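UDP-N-acetylglucosamine 2-epimerase (Listeria monocytogenes, PDB 3OT5) probably catalyses the reversible epimerisation at C2 that interconverts UDP-N-acetylglucosamine and UDP-N-acetylmannosamine. Local coordinates at residues D203-T208 with D294-L299; G35-A40 with P289-D294; D171-P176 with E182-E187. All coordinates share one frame; numbering follows the deposited sequence.

Contact 1: D203-T208 with D294-L299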
loop_
_atom_site.group_PDB
_atom_site.type_symbol
_atom_site.label_atom_id
_atom_site.label_comp_id
_atom_site.label_asym_id
_atom_site.label_seq_id
_atom_site.Cartn_x
_atom_site.Cartn_y
_atom_site.Cartn_z
ATOM N N ASP A 203 4.788 -5.594 -5.159
ATOM C CA ASP A 203 5.789 -6.671 -5.052
ATOM C C ASP A 203 5.382 -7.601 -3.903
ATOM O O ASP A 203 5.552 -8.820 -3.975
ATOM C CB ASP A 203 7.223 -6.174 -4.744
ATOM C CG ASP A 203 7.780 -5.201 -5.778
ATOM O OD1 ASP A 203 9.024 -5.183 -5.937
ATOM O OD2 ASP A 203 7.016 -4.459 -6.433
ATOM N N ALA A 204 4.867 -7.014 -2.834
ATOM C CA ALA A 204 4.448 -7.785 -1.657
ATOM C C ALA A 204 3.442 -8.898 -1.986
ATOM O O ALA A 204 3.464 -9.950 -1.375
ATOM C CB ALA A 204 3.863 -6.864 -0.614
ATOM N N LEU A 205 2.570 -8.655 -2.949
ATOM C CA LEU A 205 1.554 -9.635 -3.346
ATOM C C LEU A 205 2.173 -10.970 -3.784
ATOM O O LEU A 205 1.560 -12.032 -3.622
ATOM C CB LEU A 205 0.680 -9.066 -4.472
ATOM C CG LEU A 205 -0.102 -7.771 -4.159
ATOM C CD1 LEU A 205 -0.777 -7.183 -5.422
ATOM C CD2 LEU A 205 -1.131 -7.993 -3.059
ATOM N N LYS A 206 3.391 -10.935 -4.321
ATOM C CA LYS A 206 4.024 -12.173 -4.758
ATOM C C LYS A 206 4.253 -13.084 -3.553
ATOM O O LYS A 206 4.270 -14.297 -3.688
ATOM C CB LYS A 206 5.339 -11.894 -5.501
ATOM C CG LYS A 206 5.176 -11.072 -6.792
ATOM C CD LYS A 206 6.509 -10.830 -7.509
ATOM C CE LYS A 206 7.482 -10.009 -6.654
ATOM N NZ LYS A 206 8.743 -9.698 -7.376
ATOM N N THR A 207 4.380 -12.500 -2.366
ATOM C CA THR A 207 4.614 -13.289 -1.161
ATOM C C THR A 207 3.382 -13.471 -0.275
ATOM O O THR A 207 3.196 -14.520 0.314
ATOM C CB THR A 207 5.723 -12.648 -0.287
ATOM O OG1 THR A 207 6.916 -12.487 -1.054
ATOM C CG2 THR A 207 6.014 -13.517 0.942
ATOM N N THR A 208 2.555 -12.446 -0.157
ATOM C CA THR A 208 1.363 -12.521 0.713
ATOM C C THR A 208 0.258 -13.409 0.142
ATOM O O THR A 208 -0.489 -14.044 0.897
ATOM C CB THR A 208 0.797 -11.127 0.967
ATOM O OG1 THR A 208 0.440 -10.543 -0.278
ATOM C CG2 THR A 208 1.831 -10.239 1.658
ATOM N N ASP A 294 -4.835 -11.690 4.622
ATOM C CA ASP A 294 -6.024 -12.466 4.270
ATOM C C ASP A 294 -6.750 -11.741 3.165
ATOM O O ASP A 294 -7.269 -12.356 2.226
ATOM C CB ASP A 294 -6.955 -12.638 5.466
ATOM C CG ASP A 294 -6.496 -13.721 6.415
ATOM O OD1 ASP A 294 -6.327 -14.873 5.961
ATOM O OD2 ASP A 294 -6.375 -13.440 7.624
ATOM N N PHE A 295 -6.761 -10.419 3.272
ATOM C CA PHE A 295 -7.420 -9.583 2.295
ATOM C C PHE A 295 -6.807 -9.747 0.909
ATOM O O PHE A 295 -7.537 -9.841 -0.078
ATOM C CB PHE A 295 -7.384 -8.117 2.722
ATOM C CG PHE A 295 -8.216 -7.237 1.855
ATOM C CD1 PHE A 295 -9.565 -7.073 2.116
ATOM C CD2 PHE A 295 -7.667 -6.602 0.760
ATOM C CE1 PHE A 295 -10.344 -6.276 1.307
ATOM C CE2 PHE A 295 -8.441 -5.808 -0.056
ATOM C CZ PHE A 295 -9.779 -5.642 0.213
ATOM N N HIS A 296 -5.477 -9.769 0.812
ATOM C CA HIS A 296 -4.858 -9.957 -0.499
ATOM C C HIS A 296 -5.325 -11.275 -1.117
ATOM O O HIS A 296 -5.576 -11.356 -2.324
ATOM C CB HIS A 296 -3.320 -9.931 -0.463
ATOM C CG HIS A 296 -2.737 -8.604 -0.081
ATOM N ND1 HIS A 296 -1.538 -8.482 0.590
ATOM C CD2 HIS A 296 -3.217 -7.345 -0.222
ATOM C CE1 HIS A 296 -1.283 -7.202 0.800
ATOM N NE2 HIS A 296 -2.290 -6.492 0.324
ATOM N N ASN A 297 -5.435 -12.303 -0.282
ATOM C CA ASN A 297 -5.877 -13.619 -0.735
ATOM C C ASN A 297 -7.345 -13.644 -1.181
ATOM O O ASN A 297 -7.696 -14.360 -2.124
ATOM C CB ASN A 297 -5.533 -14.658 0.323
ATOM C CG ASN A 297 -4.019 -14.885 0.426
ATOM O OD1 ASN A 297 -3.433 -15.627 -0.373
ATOM N ND2 ASN A 297 -3.397 -14.275 1.426
ATOM N N PHE A 298 -8.194 -12.849 -0.531
ATOM C CA PHE A 298 -9.597 -12.741 -0.946
ATOM C C PHE A 298 -9.652 -11.970 -2.230
ATOM O O PHE A 298 -10.365 -12.315 -3.167
ATOM C CB PHE A 298 -10.457 -12.035 0.105
ATOM C CG PHE A 298 -11.063 -12.961 1.105
ATOM C CD1 PHE A 298 -12.408 -13.298 1.005
ATOM C CD2 PHE A 298 -10.300 -13.525 2.109
ATOM C CE1 PHE A 298 -12.992 -14.152 1.903
ATOM C CE2 PHE A 298 -10.871 -14.390 3.024
ATOM C CZ PHE A 298 -12.225 -14.709 2.918
ATOM N N LEU A 299 -8.858 -10.918 -2.258
ATOM C CA LEU A 299 -8.768 -10.038 -3.391
ATOM C C LEU A 299 -8.437 -10.863 -4.625
ATOM O O LEU A 299 -9.076 -10.715 -5.671
ATOM C CB LEU A 299 -7.683 -8.993 -3.101
ATOM C CG LEU A 299 -7.686 -7.672 -3.840
ATOM C CD1 LEU A 299 -9.020 -6.957 -3.589
ATOM C CD2 LEU A 299 -6.521 -6.830 -3.377
#

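Contact 2: G35-A40 with P289-D294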
loop_
_atom_site.group_PDB
_atom_site.type_symbol
_atom_site.label_atom_id
_atom_site.label_comp_id
_atom_site.label_asym_id
_atom_site.label_seq_id
_atom_site.Cartn_x
_atom_site.Cartn_y
_atom_site.Cartn_z
ATOM N N GLY A 35 8.447 0.886 10.874
ATOM C CA GLY A 35 7.787 1.019 12.161
ATOM C C GLY A 35 6.314 0.714 12.259
ATOM O O GLY A 35 5.749 0.884 13.325
ATOM N N THR A 36 5.675 0.303 11.165
ATOM C CA THR A 36 4.253 -0.054 11.198
ATOM C C THR A 36 4.041 -1.293 10.341
ATOM O O THR A 36 4.918 -1.664 9.563
ATOM C CB THR A 36 3.323 1.083 10.709
ATOM O OG1 THR A 36 3.590 1.376 9.337
ATOM C CG2 THR A 36 3.504 2.341 11.544
ATOM N N ARG A 37 2.876 -1.920 10.475
ATOM C CA ARG A 37 2.574 -3.124 9.720
ATOM C C ARG A 37 2.543 -2.802 8.216
ATOM O O ARG A 37 3.143 -3.510 7.431
ATOM C CB ARG A 37 1.250 -3.767 10.181
ATOM C CG ARG A 37 1.095 -5.236 9.725
ATOM C CD ARG A 37 -0.305 -5.830 10.001
ATOM N NE ARG A 37 -1.329 -5.252 9.127
ATOM C CZ ARG A 37 -2.622 -5.598 9.123
ATOM N NH1 ARG A 37 -3.461 -5.005 8.281
ATOM N NH2 ARG A 37 -3.084 -6.532 9.952
ATOM N N PRO A 38 1.841 -1.727 7.815
ATOM C CA PRO A 38 1.828 -1.394 6.386
ATOM C C PRO A 38 3.235 -1.131 5.834
ATOM O O PRO A 38 3.529 -1.534 4.713
ATOM C CB PRO A 38 0.964 -0.131 6.332
ATOM C CG PRO A 38 0.071 -0.252 7.517
ATOM C CD PRO A 38 0.924 -0.865 8.581
ATOM N N GLU A 39 4.098 -0.459 6.604
ATOM C CA GLU A 39 5.468 -0.227 6.148
ATOM C C GLU A 39 6.177 -1.559 6.002
ATOM O O GLU A 39 6.932 -1.770 5.051
ATOM C CB GLU A 39 6.272 0.657 7.098
ATOM C CG GLU A 39 5.982 2.133 7.010
ATOM C CD GLU A 39 6.913 2.965 7.879
ATOM O OE1 GLU A 39 7.325 2.497 8.953
ATOM O OE2 GLU A 39 7.224 4.101 7.500
ATOM N N ALA A 40 5.919 -2.456 6.950
ATOM C CA ALA A 40 6.531 -3.785 6.952
ATOM C C ALA A 40 6.229 -4.535 5.653
ATOM O O ALA A 40 7.101 -5.144 5.052
ATOM C CB ALA A 40 6.043 -4.575 8.147
ATOM N N PRO A 289 -13.089 -7.790 10.387
ATOM C CA PRO A 289 -12.061 -7.195 9.532
ATOM C C PRO A 289 -10.926 -8.171 9.241
ATOM O O PRO A 289 -10.406 -8.809 10.147
ATOM C CB PRO A 289 -11.548 -6.009 10.361
ATOM C CG PRO A 289 -12.648 -5.698 11.316
ATOM C CD PRO A 289 -13.290 -7.016 11.626
ATOM N N LEU A 290 -10.572 -8.305 7.974
ATOM C CA LEU A 290 -9.502 -9.200 7.586
ATOM C C LEU A 290 -8.159 -8.509 7.674
ATOM O O LEU A 290 -8.062 -7.290 7.558
ATOM C CB LEU A 290 -9.692 -9.681 6.148
ATOM C CG LEU A 290 -10.904 -10.558 5.861
ATOM C CD1 LEU A 290 -10.996 -10.819 4.370
ATOM C CD2 LEU A 290 -10.823 -11.860 6.663
ATOM N N ASP A 291 -7.127 -9.315 7.887
ATOM C CA ASP A 291 -5.760 -8.846 7.925
ATOM C C ASP A 291 -5.446 -8.440 6.491
ATOM O O ASP A 291 -6.081 -8.934 5.549
ATOM C CB ASP A 291 -4.843 -9.994 8.383
ATOM C CG ASP A 291 -3.356 -9.631 8.364
ATOM O OD1 ASP A 291 -2.993 -8.546 7.869
ATOM O OD2 ASP A 291 -2.542 -10.456 8.842
ATOM N N ALA A 292 -4.501 -7.523 6.317
ATOM C CA ALA A 292 -4.116 -7.086 4.983
ATOM C C ALA A 292 -3.737 -8.307 4.138
ATOM O O ALA A 292 -3.983 -8.336 2.931
ATOM C CB ALA A 292 -2.950 -6.099 5.055
ATOM N N ILE A 293 -3.159 -9.316 4.792
ATOM C CA ILE A 293 -2.731 -10.548 4.125
ATOM C C ILE A 293 -3.911 -11.421 3.702
ATOM O O ILE A 293 -3.975 -11.859 2.553
ATOM C CB ILE A 293 -1.750 -11.326 5.006
ATOM C CG1 ILE A 293 -0.477 -10.492 5.183
ATOM C CG2 ILE A 293 -1.413 -12.668 4.379
ATOM C CD1 ILE A 293 0.516 -11.074 6.118
ATOM N N ASP A 294 -4.835 -11.690 4.622
ATOM C CA ASP A 294 -6.024 -12.466 4.270
ATOM C C ASP A 294 -6.750 -11.741 3.165
ATOM O O ASP A 294 -7.269 -12.356 2.226
ATOM C CB ASP A 294 -6.955 -12.638 5.466
ATOM C CG ASP A 294 -6.496 -13.721 6.415
ATOM O OD1 ASP A 294 -6.327 -14.873 5.961
ATOM O OD2 ASP A 294 -6.375 -13.440 7.624
#

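Contact 3: D171-P176 with E182-E187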
loop_
_atom_site.group_PDB
_atom_site.type_symbol
_atom_site.label_atom_id
_atom_site.label_comp_id
_atom_site.label_asym_id
_atom_site.label_seq_id
_atom_site.Cartn_x
_atom_site.Cartn_y
_atom_site.Cartn_z
ATOM N N ASP A 171 18.788 11.467 -0.381
ATOM C CA ASP A 171 19.814 11.529 -1.397
ATOM C C ASP A 171 19.320 10.809 -2.635
ATOM O O ASP A 171 19.743 11.106 -3.722
ATOM C CB ASP A 171 21.066 10.853 -0.884
ATOM C CG ASP A 171 21.642 11.565 0.293
ATOM O OD1 ASP A 171 21.969 12.760 0.144
ATOM O OD2 ASP A 171 21.795 10.931 1.344
ATOM N N ILE A 172 18.413 9.859 -2.455
ATOM C CA ILE A 172 17.874 9.104 -3.569
ATOM C C ILE A 172 16.389 8.843 -3.296
ATOM O O ILE A 172 15.981 8.496 -2.181
ATOM C CB ILE A 172 18.751 7.847 -3.856
ATOM C CG1 ILE A 172 18.248 7.074 -5.070
ATOM C CG2 ILE A 172 18.840 6.955 -2.637
ATOM C CD1 ILE A 172 19.262 6.022 -5.550
ATOM N N HIS A 173 15.584 9.070 -4.326
ATOM C CA HIS A 173 14.150 8.969 -4.218
ATOM C C HIS A 173 13.624 7.893 -5.125
ATOM O O HIS A 173 13.959 7.841 -6.315
ATOM C CB HIS A 173 13.534 10.305 -4.631
ATOM C CG HIS A 173 14.139 11.480 -3.938
ATOM N ND1 HIS A 173 13.583 12.057 -2.817
ATOM C CD2 HIS A 173 15.271 12.176 -4.197
ATOM C CE1 HIS A 173 14.336 13.069 -2.426
ATOM N NE2 HIS A 173 15.374 13.157 -3.240
ATOM N N PHE A 174 12.789 7.042 -4.557
ATOM C CA PHE A 174 12.196 5.969 -5.293
ATOM C C PHE A 174 10.714 6.323 -5.328
ATOM O O PHE A 174 9.982 6.076 -4.391
ATOM C CB PHE A 174 12.499 4.641 -4.595
ATOM C CG PHE A 174 13.960 4.464 -4.248
ATOM C CD1 PHE A 174 14.899 4.233 -5.236
ATOM C CD2 PHE A 174 14.389 4.533 -2.925
ATOM C CE1 PHE A 174 16.227 4.064 -4.927
ATOM C CE2 PHE A 174 15.715 4.356 -2.599
ATOM C CZ PHE A 174 16.650 4.132 -3.608
ATOM N N SER A 175 10.298 6.973 -6.409
ATOM C CA SER A 175 8.919 7.402 -6.561
ATOM C C SER A 175 8.057 6.266 -7.068
ATOM O O SER A 175 8.513 5.439 -7.848
ATOM C CB SER A 175 8.831 8.581 -7.530
ATOM O OG SER A 175 9.550 9.695 -7.030
ATOM N N PRO A 176 6.812 6.211 -6.610
ATOM C CA PRO A 176 5.974 5.143 -7.083
ATOM C C PRO A 176 5.391 5.466 -8.446
ATOM O O PRO A 176 5.067 4.552 -9.195
ATOM C CB PRO A 176 4.869 5.080 -6.029
ATOM C CG PRO A 176 4.728 6.477 -5.584
ATOM C CD PRO A 176 6.124 7.048 -5.612
ATOM N N GLU A 182 7.575 14.105 -10.732
ATOM C CA GLU A 182 7.354 15.496 -11.116
ATOM C C GLU A 182 7.239 16.403 -9.886
ATOM O O GLU A 182 7.748 17.513 -9.890
ATOM C CB GLU A 182 6.113 15.607 -11.995
ATOM C CG GLU A 182 6.304 14.962 -13.356
ATOM C CD GLU A 182 5.029 14.864 -14.154
ATOM O OE1 GLU A 182 5.127 14.681 -15.384
ATOM O OE2 GLU A 182 3.932 14.967 -13.556
ATOM N N ASN A 183 6.547 15.939 -8.852
ATOM C CA ASN A 183 6.434 16.712 -7.616
ATOM C C ASN A 183 7.811 17.032 -7.090
ATOM O O ASN A 183 8.090 18.159 -6.687
ATOM C CB ASN A 183 5.661 15.933 -6.548
ATOM C CG ASN A 183 4.191 15.765 -6.902
ATOM O OD1 ASN A 183 3.669 16.469 -7.753
ATOM N ND2 ASN A 183 3.527 14.849 -6.237
ATOM N N LEU A 184 8.684 16.031 -7.103
ATOM C CA LEU A 184 10.036 16.211 -6.614
ATOM C C LEU A 184 10.798 17.168 -7.518
ATOM O O LEU A 184 11.549 18.010 -7.031
ATOM C CB LEU A 184 10.741 14.863 -6.461
ATOM C CG LEU A 184 10.193 14.020 -5.302
ATOM C CD1 LEU A 184 10.622 12.564 -5.416
ATOM C CD2 LEU A 184 10.606 14.641 -3.943
ATOM N N LEU A 185 10.589 17.057 -8.826
ATOM C CA LEU A 185 11.255 17.952 -9.770
ATOM C C LEU A 185 10.816 19.402 -9.567
ATOM O O LEU A 185 11.642 20.309 -9.653
ATOM C CB LEU A 185 11.001 17.529 -11.215
ATOM C CG LEU A 185 11.653 16.213 -11.634
ATOM C CD1 LEU A 185 11.243 15.854 -13.062
ATOM C CD2 LEU A 185 13.168 16.295 -11.505
ATOM N N ALA A 186 9.527 19.614 -9.302
ATOM C CA ALA A 186 8.990 20.966 -9.088
ATOM C C ALA A 186 9.617 21.625 -7.853
ATOM O O ALA A 186 9.683 22.851 -7.764
ATOM C CB ALA A 186 7.468 20.937 -8.978
ATOM N N GLU A 187 10.074 20.808 -6.906
ATOM C CA GLU A 187 10.747 21.317 -5.706
ATOM C C GLU A 187 12.256 21.480 -5.947
ATOM O O GLU A 187 13.017 21.746 -5.021
ATOM C CB GLU A 187 10.496 20.395 -4.518
ATOM C CG GLU A 187 9.037 20.354 -4.082
ATOM C CD GLU A 187 8.755 19.296 -3.043
ATOM O OE1 GLU A 187 9.587 18.371 -2.874
ATOM O OE2 GLU A 187 7.680 19.367 -2.408
#

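Contact 1: D203-T208 with D294-L299
Helix 200-208 meets helix 292-301 almost at a right angle, with a signed crossing angle of -92° and segment axes 9.9 Å apart at their closest. The backbones come nearest at Thr208 and His296. The imidazole of His296 reaches from helix 292-301 to helix 200-208. One methyl of Leu205 sits over the centre of this ring: CD2 of Leu205 lies 3.5 Å from the centroid of the His296 ring, 14° off the ring normal, a CH-pi contact. Thr208 OG1 approaches the same ring obliquely and hydrogen-bonds ND1 of His296 at 3.0 Å; either could be the donor. A chi1 of 60° tucks the Thr208 hydroxyl in over its own backbone, from where it reaches ND1. The other ring nitrogen, NE2, is hydrogen-bonded to Glu315 OE2 from outside the two segments, and partners on both nitrogens would limit rotation of the imidazole. Asn297 makes the second link. Its ND2 donates to Thr208 O over 3.0 Å, moderately bent and tilted from the carbonyl plane. ND2 also bonds Ile293 O, and OD1 accepts from Gln210 N. All four touching residues are buried. The contact joins helix 200-208, which follows edge strand 194-196 of the first parallel sheet, to helix 292-301, between strands 284-287 and 302-307 of the second. Such a contact between the two Rossmann-like domains belongs to the GT-B-like architecture of this epimerase family.

Contact 2: G35-A40 with P289-D294
The guanidinium of Arg37 has Asp291 OD1 over one face, while the backbone N of Ala292 approaches it obliquely. The contact bridges the N-terminal ends of two helices, 37-51 and 292-301, between the two Rossmann-like domains, probably beside the interdomain cleft. Arg37 NH2 and Asp291 OD1 are 2.9 Å apart and form a salt bridge. The oxygen lies well out of the guanidinium plane, so no N-H points at it and the attraction is one of charge alone. The two planes are 20° apart, so the carboxylate lies nearly parallel to the guanidinium rather than meeting its N-H groups. Arg37 extends away from its backbone N (chi1 -163°) and then bends at chi3 (71°). Its NH1 comes to 3.4 Å from CB of Ala292, a van der Waals contact. Gln73 of helix 72-77 touches both Arg37 and Asp291, and Val74 packs on Arg37 as well. Each helix has its own N-cap. Thr36 OG1 accepts a weak bond from Glu39 N, and the acidic side chain of Asp291 caps helix 292-301. The capping atom, OD1, is also the one in the salt bridge. Ile293 N donates to Asp291 OD1 at 3.2 Å from above the carboxylate plane.

Contact 3: D171-P176 with E182-E187
Leu184 places its methyl CD1 against His173 and Ser175, two side chains that point from strand 172-175 toward helix 178-186. This is strand-to-helix packing inside a beta-alpha-beta unit of the first Rossmann-like domain, made of strand 172-175, helix 178-186 and strand 194-196. CD1 of Leu184 lies 3.8 Å from CB of His173. The imidazole meets the same methyl obliquely, and CD2 of Leu184 reaches its ND1 at 4.1 Å. No hydrogen bond links the two segments; the contact is by van der Waals packing, and all three residues are buried. Leu184 directs its CG anti to the carbonyl carbon, chi1 -70°, and this carries the branched end to the strand. In the next shell, Ile194 of the neighbouring strand touches both Leu184 and Ser175, while Ala146 packs on His173. The strand itself is held in the sheet by backbone bonds from Ile172 to Leu141 and His143, and from His173 to Thr193 and Phe195. Phe174 points away from helix 178-186 and packs against helix 380-392. Buried Ser175 OG has its polar partner in Ala146 O, and on the helix side it is 3.5 Å from CD1 of Leu184.

Overall arrangement
Contacts 1 and 3 are buried, whereas contact 2 lies at the surface. Contacts 1 and 2 share Asp294 and both use helix 292-301; their centres are 10 Å apart. Together they join the two domains, with contact 2 at the start of that helix and contact 1 further along it. They also touch by apolar packing, Phe298 CD2 lying 3.6 Å from Leu290 CD1. Contact 3 stays within one domain, about 28 Å from contact 1 and 26 Å from contact 2, centre to centre. The chemistry follows place: charge at the surface, hydrogen bonds and a CH-pi contact in the buried interface, and apolar packing within the beta-alpha-beta unit.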